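PDB 2BCG: Rab GDP-dissociation inhibitor from Saccharomyces cerevisiae, which inhibits release of GDP from the Rab GTPase Sec4, so blocking its exchange for GTP, and extracts GDP-bound Ypt7 from vacuolar membranes. Local coordinates for residues A249-S252 with A253-G257; L17-I21 with T22-L26; H103-V106 with T107-V110; P237-G240 with L241-P245. All coordinates share one frame; numbering follows the deposited sequence.

Interaction 1 of 4, residues A249-S252 with A253-G257; sequences ARLS and AIYGG
Ala-249 and Ala-253 are joined by a regular helical bond, the first rung in a segment that shows how a helix is brought to its end. Next, Arg-250 runs fully extended from CG to NE, its CG lying 3.9 Å from Ile-254 CD1; the guanidinium goes beyond this partner to a salt bridge with an acidic side chain of another protein's chain. Leu-251 sends CD1 to within 3.8 Å of Tyr-255 CE2, while its carbonyl oxygen meets the same ring at the edge, 3.4 Å from CD2, and also accepts the Tyr-255 amide. Replacing Tyr-255 by an alanine would probably strip Leu-251 CD1 of this aromatic neighbour and open a gap beside Val-32. Ser-252 O takes the N-H of Gly-257 at 2.8 Å, the donor standing above the carbonyl plane; with Gly-256 N bonded to Ala-253 O, this makes a Schellman motif whose C-prime residue, Gly-256, has positive phi. Ser-252 OG is hydrogen-bonded to Ser-27 OG and Ser-31 OG of helix 21-32. Helix 243-254 ends with Leu-251 and Tyr-255 against helix 21-32, Ala-249 and Ser-252 touching Tyr-259 of strand 258-260, and Tyr-109 beside Arg-250 and Ile-254.

Interaction 2 of 4, residues L17-I21 with T22-L26; sequences LGTGI and TECIL
Gly-20, at the N-cap position, and Ile-21 give their carbonyl oxygens to Cys-24 N and Ile-25 N, both at 2.9 Å, so that the glycine-rich turn after strand 14-17 runs into the first turn of helix 21-32, as in the dinucleotide-binding type of beta-alpha unit to which the family is related. Glu-23 folds back under this turn: its CB lies 3.1 Å from Gly-18 O, and a bend at chi2 (70°) carries the carboxylate to where OE2 receives a hydrogen bond from a water. The same water accepts from Gly-20 N at 2.7 Å, and OE1 is held by Ser-414, so both carboxylate oxygens are engaged in a buried setting. Cys-24 lays SG 3.3 Å from Thr-19 O. Ile-21 sets CG1 anti to its backbone nitrogen and turns at chi2 (54°), which brings CD1 3.7 Å from Ile-25 CG1. An alanine in place of Ile-21 would probably leave Ile-25 and Phe-248 facing a gap where the isoleucine side chain now packs. The start of helix 21-32 lies between two other helices: Ile-21 packs on helix 243-254, Thr-22 and Leu-26 on helix 424-438, and Ile-25 on both; Thr-19, Glu-23 and Cys-24 touch His-39 of strand 37-40.

Interaction 3 of 4, residues H103-V106 with T107-V110; sequences HTDV and TRYV
Asp-105 and Arg-108 meet where helix 96-104 ends in a Schellman motif and the chain passes into a short 3-10 turn, an instance of one helical end leading directly into a second, tighter turn. Asp-105 has the positive phi of the motif, and its carbonyl oxygen accepts Arg-108 N at 2.8 Å. Val-106 O in turn accepts Tyr-109 N, and more weakly Val-110 N. In both of the strong bonds the donor stands well above the carbonyl plane, in keeping with the tight winding of a 3-10 turn.

Followed outward over Asp-105, the Arg-108 side chain, with CG anti to its own carbonyl carbon (chi1 -69°), climbs past Asp-105 O: CB and CG each lie 3.2 Å from that oxygen, and CD follows at 3.5 Å. Arg-108 NE then comes 3.9 Å from Asp-105 CB. At the tip, the guanidinium and carboxylate planes are 14° apart, yet Asp-105 OD2 lies well out of the guanidinium plane and 4.1 Å from Arg-108 NE, beyond a salt bridge, so any attraction is probably one of charge alone, with no N-H pointing at the oxygen. Arg-108 NH1 instead pairs with an acidic side chain of another protein's chain, consistent with the place of residues 108-114 in binding Ypt1. Tyr-109 OH is likewise bonded to an acidic side chain of that chain, and also to Arg-447. Val-106 crosses the tyrosine at about a right angle, with CG1 4.0 Å from Tyr-109 CD1, while Asp-105 O sits over one face of the same ring, offset toward its rim, 4.1 Å from CE1.

Interaction 4 of 4, residues P237-G240 with L241-P245; sequences PMYG and LGELP
Pro-237 to Gly-240 form a type II beta turn, closed by Gly-240 N on Pro-237 O, and a type I turn from Gly-240 to Glu-243 follows at once, closed by Glu-243 N on Gly-240 O at 3.1 Å. Gly-240, shared by both, has a positive phi of 96° and a backbone where a CB would strike the preceding carbonyl oxygen. One flank is apolar: Leu-241 CD2 rests against the Pro-237 ring, 3.8 Å from CD, and Leu-244 CD1 reaches Pro-237 CG more distantly. On the polar flank Glu-243 curls back over the first turn. Its CG, anti to the carbonyl carbon, lies 3.3 Å from Met-238 O and 3.7 Å from Tyr-239 CB, and a bend at chi2 (-56°) follows. A water donates to Glu-243 OE1 and to Tyr-239 O, each at 2.7 Å, tying the carboxylate to the turn's backbone. OE1 also pairs with a basic side chain of another protein's chain in a salt bridge, within the region 236-261 that interacts with Ypt1. The water, bridging to Tyr-239 O, probably helps fix the carboxylate's rotation, and the basic partner is likely to stabilise its negative charge in this largely buried setting.

The four contacts form a chain of neighbours around helix 243-254. Interaction 4 starts that helix and interaction 1 ends it, their centres about 17 Å apart. Interaction 2 lies against its early turns, where Ile-21 CD1 comes 3.6 Å from Pro-245 N. Interaction 3 touches both ends of the group: Val-110 CG1 packs 3.6 Å from Pro-237 CB of interaction 4, and Tyr-109 CE2 lies 3.6 Å from Arg-250 NE of interaction 1. Interactions 1 and 4 lie in region 236-261 and the second segment of interaction 3 overlaps region 108-114, both known to interact with Ypt1. Interaction 2 touches no other chain; none of the four includes a residue of the geranylgeranyl pocket.

Interaction 1 of 4, residues A249-S252 with A253-G257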
loop_
_atom_site.group_PDB
_atom_site.type_symbol
_atom_site.label_atom_id
_atom_site.label_comp_id
_atom_site.label_asym_id
_atom_site.label_seq_id
_atom_site.Cartn_x
_atom_site.Cartn_y
_atom_site.Cartn_z
ATOM N N ALA A 249 -1.109 6.066 -6.186
ATOM C CA ALA A 249 -0.690 7.439 -6.573
ATOM C C ALA A 249 0.145 7.386 -7.856
ATOM O O ALA A 249 -0.015 8.232 -8.748
ATOM C CB ALA A 249 0.111 8.100 -5.449
ATOM N N ARG A 250 1.035 6.396 -7.947
ATOM C CA ARG A 250 1.803 6.233 -9.188
ATOM C C ARG A 250 0.841 5.947 -10.387
ATOM O O ARG A 250 0.987 6.560 -11.466
ATOM C CB ARG A 250 2.857 5.152 -9.041
ATOM C CG ARG A 250 3.626 4.979 -10.340
ATOM C CD ARG A 250 4.732 3.987 -10.184
ATOM N NE ARG A 250 5.382 3.819 -11.481
ATOM C CZ ARG A 250 6.341 4.637 -11.944
ATOM N NH1 ARG A 250 6.817 5.664 -11.198
ATOM N NH2 ARG A 250 6.824 4.417 -13.164
ATOM N N LEU A 251 -0.159 5.058 -10.180
ATOM C CA LEU A 251 -1.160 4.776 -11.252
ATOM C C LEU A 251 -1.830 6.087 -11.696
ATOM O O LEU A 251 -1.937 6.392 -12.900
ATOM C CB LEU A 251 -2.220 3.799 -10.737
ATOM C CG LEU A 251 -3.340 3.493 -11.733
ATOM C CD1 LEU A 251 -2.876 2.589 -12.881
ATOM C CD2 LEU A 251 -4.502 2.863 -10.962
ATOM N N SER A 252 -2.261 6.885 -10.725
ATOM C CA SER A 252 -2.876 8.163 -11.059
ATOM C C SER A 252 -1.899 9.054 -11.855
ATOM O O SER A 252 -2.285 9.633 -12.877
ATOM C CB SER A 252 -3.303 8.902 -9.793
ATOM O OG SER A 252 -3.990 10.078 -10.152
ATOM N N ALA A 253 -0.661 9.157 -11.386
ATOM C CA ALA A 253 0.344 10.026 -12.071
ATOM C C ALA A 253 0.570 9.564 -13.512
ATOM O O ALA A 253 0.662 10.372 -14.434
ATOM C CB ALA A 253 1.652 10.013 -11.283
ATOM N N ILE A 254 0.625 8.253 -13.715
ATOM C CA ILE A 254 0.828 7.725 -15.064
ATOM C C ILE A 254 -0.295 8.184 -15.983
ATOM O O ILE A 254 -0.070 8.513 -17.158
ATOM C CB ILE A 254 0.913 6.172 -15.027
ATOM C CG1 ILE A 254 2.253 5.753 -14.428
ATOM C CG2 ILE A 254 0.736 5.572 -16.420
ATOM C CD1 ILE A 254 2.301 4.346 -13.963
ATOM N N TYR A 255 -1.512 8.167 -15.457
ATOM C CA TYR A 255 -2.678 8.510 -16.256
ATOM C C TYR A 255 -3.038 9.976 -16.202
ATOM O O TYR A 255 -4.141 10.356 -16.594
ATOM C CB TYR A 255 -3.881 7.626 -15.891
ATOM C CG TYR A 255 -3.761 6.256 -16.495
ATOM C CD1 TYR A 255 -4.376 5.962 -17.723
ATOM C CD2 TYR A 255 -3.017 5.260 -15.868
ATOM C CE1 TYR A 255 -4.282 4.689 -18.276
ATOM C CE2 TYR A 255 -2.907 3.980 -16.419
ATOM C CZ TYR A 255 -3.528 3.703 -17.635
ATOM O OH TYR A 255 -3.432 2.414 -18.179
ATOM N N GLY A 256 -2.106 10.803 -15.752
ATOM C CA GLY A 256 -2.250 12.237 -15.912
ATOM C C GLY A 256 -2.386 13.027 -14.617
ATOM O O GLY A 256 -2.495 14.243 -14.659
ATOM N N GLY A 257 -2.431 12.344 -13.476
ATOM C CA GLY A 257 -2.623 12.991 -12.184
ATOM C C GLY A 257 -1.450 13.880 -11.778
ATOM O O GLY A 257 -0.295 13.591 -12.138
#

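Interaction 2 of 4, residues L17-I21 with T22-L26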
loop_
_atom_site.group_PDB
_atom_site.type_symbol
_atom_site.label_atom_id
_atom_site.label_comp_id
_atom_site.label_asym_id
_atom_site.label_seq_id
_atom_site.Cartn_x
_atom_site.Cartn_y
_atom_site.Cartn_z
ATOM N N LEU A 17 -7.920 15.318 -1.702
ATOM C CA LEU A 17 -7.180 15.803 -0.523
ATOM C C LEU A 17 -6.890 14.661 0.430
ATOM O O LEU A 17 -7.807 13.948 0.882
ATOM C CB LEU A 17 -7.947 16.895 0.220
ATOM C CG LEU A 17 -8.346 18.084 -0.673
ATOM C CD1 LEU A 17 -9.138 19.081 0.182
ATOM C CD2 LEU A 17 -7.135 18.735 -1.305
ATOM N N GLY A 18 -5.599 14.523 0.730
ATOM C CA GLY A 18 -5.094 13.424 1.547
ATOM C C GLY A 18 -4.722 12.216 0.725
ATOM O O GLY A 18 -5.440 11.822 -0.218
ATOM N N THR A 19 -3.579 11.620 1.075
ATOM C CA THR A 19 -3.121 10.454 0.311
ATOM C C THR A 19 -3.226 9.157 1.098
ATOM O O THR A 19 -2.414 8.243 0.898
ATOM C CB THR A 19 -1.675 10.635 -0.201
ATOM O OG1 THR A 19 -0.783 10.872 0.909
ATOM C CG2 THR A 19 -1.572 11.800 -1.175
ATOM N N GLY A 20 -4.245 9.043 1.957
ATOM C CA GLY A 20 -4.684 7.711 2.373
ATOM C C GLY A 20 -5.057 6.794 1.229
ATOM O O GLY A 20 -5.416 7.243 0.122
ATOM N N ILE A 21 -5.036 5.493 1.502
ATOM C CA ILE A 21 -5.325 4.521 0.446
ATOM C C ILE A 21 -6.715 4.715 -0.249
ATOM O O ILE A 21 -6.824 4.546 -1.456
ATOM C CB ILE A 21 -5.160 3.076 0.991
ATOM C CG1 ILE A 21 -5.319 2.021 -0.109
ATOM C CG2 ILE A 21 -6.083 2.798 2.180
ATOM C CD1 ILE A 21 -4.440 2.211 -1.290
ATOM N N THR A 22 -7.769 5.018 0.496
ATOM C CA THR A 22 -9.071 5.210 -0.158
ATOM C C THR A 22 -8.966 6.287 -1.234
ATOM O O THR A 22 -9.415 6.074 -2.374
ATOM C CB THR A 22 -10.122 5.585 0.870
ATOM O OG1 THR A 22 -10.203 4.555 1.846
ATOM C CG2 THR A 22 -11.487 5.833 0.213
ATOM N N GLU A 23 -8.320 7.401 -0.892
ATOM C CA GLU A 23 -8.190 8.538 -1.824
ATOM C C GLU A 23 -7.272 8.189 -2.983
ATOM O O GLU A 23 -7.519 8.577 -4.130
ATOM C CB GLU A 23 -7.641 9.781 -1.128
ATOM C CG GLU A 23 -8.673 10.560 -0.343
ATOM C CD GLU A 23 -9.163 9.858 0.911
ATOM O OE1 GLU A 23 -10.338 10.098 1.299
ATOM O OE2 GLU A 23 -8.360 9.151 1.566
ATOM N N CYS A 24 -6.158 7.511 -2.683
ATOM C CA CYS A 24 -5.229 7.159 -3.752
ATOM C C CYS A 24 -5.900 6.169 -4.740
ATOM O O CYS A 24 -5.709 6.309 -5.934
ATOM C CB CYS A 24 -3.925 6.587 -3.205
ATOM S SG CYS A 24 -2.954 7.805 -2.303
ATOM N N ILE A 25 -6.717 5.227 -4.260
ATOM C CA ILE A 25 -7.409 4.329 -5.203
ATOM C C ILE A 25 -8.347 5.112 -6.097
ATOM O O ILE A 25 -8.379 4.910 -7.322
ATOM C CB ILE A 25 -8.169 3.187 -4.490
ATOM C CG1 ILE A 25 -7.133 2.277 -3.812
ATOM C CG2 ILE A 25 -8.964 2.342 -5.524
ATOM C CD1 ILE A 25 -7.755 1.156 -2.932
ATOM N N LEU A 26 -9.123 5.994 -5.467
ATOM C CA LEU A 26 -10.078 6.807 -6.241
ATOM C C LEU A 26 -9.336 7.673 -7.250
ATOM O O LEU A 26 -9.753 7.755 -8.419
ATOM C CB LEU A 26 -10.956 7.621 -5.304
ATOM C CG LEU A 26 -11.948 6.736 -4.559
ATOM C CD1 LEU A 26 -12.394 7.446 -3.299
ATOM C CD2 LEU A 26 -13.106 6.410 -5.514
HETATM O O HOH W 1 -6.326 10.572 2.729
#

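Interaction 3 of 4, residues H103-V106 with T107-V110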
loop_
_atom_site.group_PDB
_atom_site.type_symbol
_atom_site.label_atom_id
_atom_site.label_comp_id
_atom_site.label_asym_id
_atom_site.label_seq_id
_atom_site.Cartn_x
_atom_site.Cartn_y
_atom_site.Cartn_z
ATOM N N HIS A 103 -6.550 -5.659 -11.904
ATOM C CA HIS A 103 -7.096 -4.957 -13.079
ATOM C C HIS A 103 -6.275 -3.719 -13.441
ATOM O O HIS A 103 -6.138 -3.381 -14.611
ATOM C CB HIS A 103 -8.566 -4.583 -12.869
ATOM C CG HIS A 103 -9.513 -5.717 -13.140
ATOM N ND1 HIS A 103 -9.803 -6.684 -12.203
ATOM C CD2 HIS A 103 -10.206 -6.051 -14.262
ATOM C CE1 HIS A 103 -10.630 -7.575 -12.740
ATOM N NE2 HIS A 103 -10.894 -7.209 -13.984
ATOM N N THR A 104 -5.706 -3.045 -12.429
ATOM C CA THR A 104 -4.951 -1.795 -12.639
ATOM C C THR A 104 -3.470 -2.008 -12.791
ATOM O O THR A 104 -2.719 -1.049 -13.055
ATOM C CB THR A 104 -5.125 -0.828 -11.452
ATOM O OG1 THR A 104 -4.628 -1.440 -10.235
ATOM C CG2 THR A 104 -6.594 -0.344 -11.295
ATOM N N ASP A 105 -3.015 -3.242 -12.579
ATOM C CA ASP A 105 -1.585 -3.566 -12.611
ATOM C C ASP A 105 -0.766 -2.808 -11.542
ATOM O O ASP A 105 0.451 -2.634 -11.664
ATOM C CB ASP A 105 -0.966 -3.349 -13.999
ATOM C CG ASP A 105 -1.454 -4.366 -15.049
ATOM O OD1 ASP A 105 -2.077 -5.408 -14.726
ATOM O OD2 ASP A 105 -1.218 -4.076 -16.229
ATOM N N VAL A 106 -1.436 -2.412 -10.470
ATOM C CA VAL A 106 -0.698 -1.825 -9.313
ATOM C C VAL A 106 0.149 -2.901 -8.622
ATOM O O VAL A 106 1.093 -2.609 -7.892
ATOM C CB VAL A 106 -1.636 -1.017 -8.407
ATOM C CG1 VAL A 106 -0.954 -0.639 -7.096
ATOM C CG2 VAL A 106 -2.072 0.221 -9.164
ATOM N N THR A 107 -0.136 -4.170 -8.962
ATOM C CA THR A 107 0.783 -5.247 -8.676
ATOM C C THR A 107 2.205 -4.999 -9.186
ATOM O O THR A 107 3.159 -5.617 -8.674
ATOM C CB THR A 107 0.276 -6.585 -9.306
ATOM O OG1 THR A 107 -0.067 -6.386 -10.693
ATOM C CG2 THR A 107 -0.959 -7.091 -8.557
ATOM N N ARG A 108 2.375 -4.099 -10.166
ATOM C CA ARG A 108 3.729 -3.753 -10.641
ATOM C C ARG A 108 4.523 -2.944 -9.599
ATOM O O ARG A 108 5.770 -2.855 -9.683
ATOM C CB ARG A 108 3.643 -2.882 -11.904
ATOM C CG ARG A 108 3.136 -3.557 -13.139
ATOM C CD ARG A 108 2.888 -2.422 -14.151
ATOM N NE ARG A 108 2.613 -2.979 -15.462
ATOM C CZ ARG A 108 2.753 -2.346 -16.632
ATOM N NH1 ARG A 108 3.147 -1.056 -16.722
ATOM N NH2 ARG A 108 2.474 -3.039 -17.732
ATOM N N TYR A 109 3.819 -2.373 -8.622
ATOM C CA TYR A 109 4.457 -1.410 -7.699
ATOM C C TYR A 109 4.488 -1.932 -6.272
ATOM O O TYR A 109 5.063 -1.298 -5.380
ATOM C CB TYR A 109 3.763 -0.035 -7.734
ATOM C CG TYR A 109 3.328 0.385 -9.132
ATOM C CD1 TYR A 109 2.052 0.845 -9.363
ATOM C CD2 TYR A 109 4.203 0.264 -10.217
ATOM C CE1 TYR A 109 1.620 1.212 -10.638
ATOM C CE2 TYR A 109 3.793 0.625 -11.497
ATOM C CZ TYR A 109 2.497 1.086 -11.705
ATOM O OH TYR A 109 2.022 1.398 -12.979
ATOM N N VAL A 110 3.812 -3.076 -6.044
ATOM C CA VAL A 110 3.698 -3.636 -4.682
ATOM C C VAL A 110 3.769 -5.147 -4.786
ATOM O O VAL A 110 3.062 -5.757 -5.603
ATOM C CB VAL A 110 2.359 -3.286 -4.013
ATOM C CG1 VAL A 110 2.400 -3.713 -2.525
ATOM C CG2 VAL A 110 2.032 -1.794 -4.141
#

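Interaction 4 of 4, residues P237-G240 with L241-P245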
loop_
_atom_site.group_PDB
_atom_site.type_symbol
_atom_site.label_atom_id
_atom_site.label_comp_id
_atom_site.label_asym_id
_atom_site.label_seq_id
_atom_site.Cartn_x
_atom_site.Cartn_y
_atom_site.Cartn_z
ATOM N N PRO A 237 1.506 -6.687 2.126
ATOM C CA PRO A 237 2.530 -6.124 1.225
ATOM C C PRO A 237 3.935 -6.052 1.819
ATOM O O PRO A 237 4.129 -5.601 2.963
ATOM C CB PRO A 237 2.046 -4.690 0.972
ATOM C CG PRO A 237 1.252 -4.346 2.190
ATOM C CD PRO A 237 0.613 -5.643 2.667
ATOM N N MET A 238 4.921 -6.419 1.005
ATOM C CA MET A 238 6.317 -6.180 1.345
ATOM C C MET A 238 6.528 -4.668 1.499
ATOM O O MET A 238 6.040 -3.848 0.671
ATOM C CB MET A 238 7.229 -6.717 0.226
ATOM C CG MET A 238 7.156 -8.213 0.003
ATOM S SD MET A 238 7.617 -9.152 1.473
ATOM C CE MET A 238 9.358 -8.692 1.560
ATOM N N TYR A 239 7.254 -4.324 2.560
ATOM C CA TYR A 239 7.545 -2.946 2.987
ATOM C C TYR A 239 6.371 -2.195 3.626
ATOM O O TYR A 239 6.497 -1.011 3.948
ATOM C CB TYR A 239 8.149 -2.088 1.869
ATOM C CG TYR A 239 9.427 -2.591 1.288
ATOM C CD1 TYR A 239 10.657 -2.469 1.963
ATOM C CD2 TYR A 239 9.415 -3.204 0.055
ATOM C CE1 TYR A 239 11.851 -2.925 1.363
ATOM C CE2 TYR A 239 10.572 -3.638 -0.550
ATOM C CZ TYR A 239 11.770 -3.521 0.111
ATOM O OH TYR A 239 12.886 -3.980 -0.509
ATOM N N GLY A 240 5.295 -2.913 3.898
ATOM C CA GLY A 240 4.238 -2.354 4.711
ATOM C C GLY A 240 3.088 -1.756 3.914
ATOM O O GLY A 240 3.151 -1.581 2.676
ATOM N N LEU A 241 2.012 -1.463 4.648
ATOM C CA LEU A 241 0.795 -0.977 4.006
ATOM C C LEU A 241 0.998 0.345 3.255
ATOM O O LEU A 241 0.237 0.642 2.332
ATOM C CB LEU A 241 -0.323 -0.848 5.050
ATOM C CG LEU A 241 -0.787 -2.181 5.668
ATOM C CD1 LEU A 241 -1.811 -1.902 6.760
ATOM C CD2 LEU A 241 -1.369 -3.081 4.588
ATOM N N GLY A 242 1.983 1.144 3.655
ATOM C CA GLY A 242 2.253 2.424 2.980
ATOM C C GLY A 242 2.571 2.249 1.486
ATOM O O GLY A 242 2.434 3.192 0.707
ATOM N N GLU A 243 3.005 1.059 1.072
ATOM C CA GLU A 243 3.254 0.846 -0.353
ATOM C C GLU A 243 1.975 0.953 -1.197
ATOM O O GLU A 243 2.039 1.273 -2.393
ATOM C CB GLU A 243 3.887 -0.512 -0.585
ATOM C CG GLU A 243 5.184 -0.726 0.194
ATOM C CD GLU A 243 6.244 0.363 -0.100
ATOM O OE1 GLU A 243 6.414 1.306 0.731
ATOM O OE2 GLU A 243 6.903 0.273 -1.159
ATOM N N LEU A 244 0.829 0.605 -0.607
ATOM C CA LEU A 244 -0.437 0.589 -1.355
ATOM C C LEU A 244 -0.828 2.002 -1.842
ATOM O O LEU A 244 -1.029 2.188 -3.051
ATOM C CB LEU A 244 -1.552 -0.084 -0.519
ATOM C CG LEU A 244 -1.307 -1.583 -0.291
ATOM C CD1 LEU A 244 -2.203 -2.059 0.883
ATOM C CD2 LEU A 244 -1.572 -2.409 -1.571
ATOM N N PRO A 245 -0.965 3.000 -0.938
ATOM C CA PRO A 245 -1.325 4.338 -1.468
ATOM C C PRO A 245 -0.277 4.846 -2.447
ATOM O O PRO A 245 -0.622 5.470 -3.443
ATOM C CB PRO A 245 -1.416 5.235 -0.211
ATOM C CG PRO A 245 -0.650 4.463 0.865
ATOM C CD PRO A 245 -0.848 3.005 0.543
HETATM O O HOH W 2 5.396 1.352 3.240
#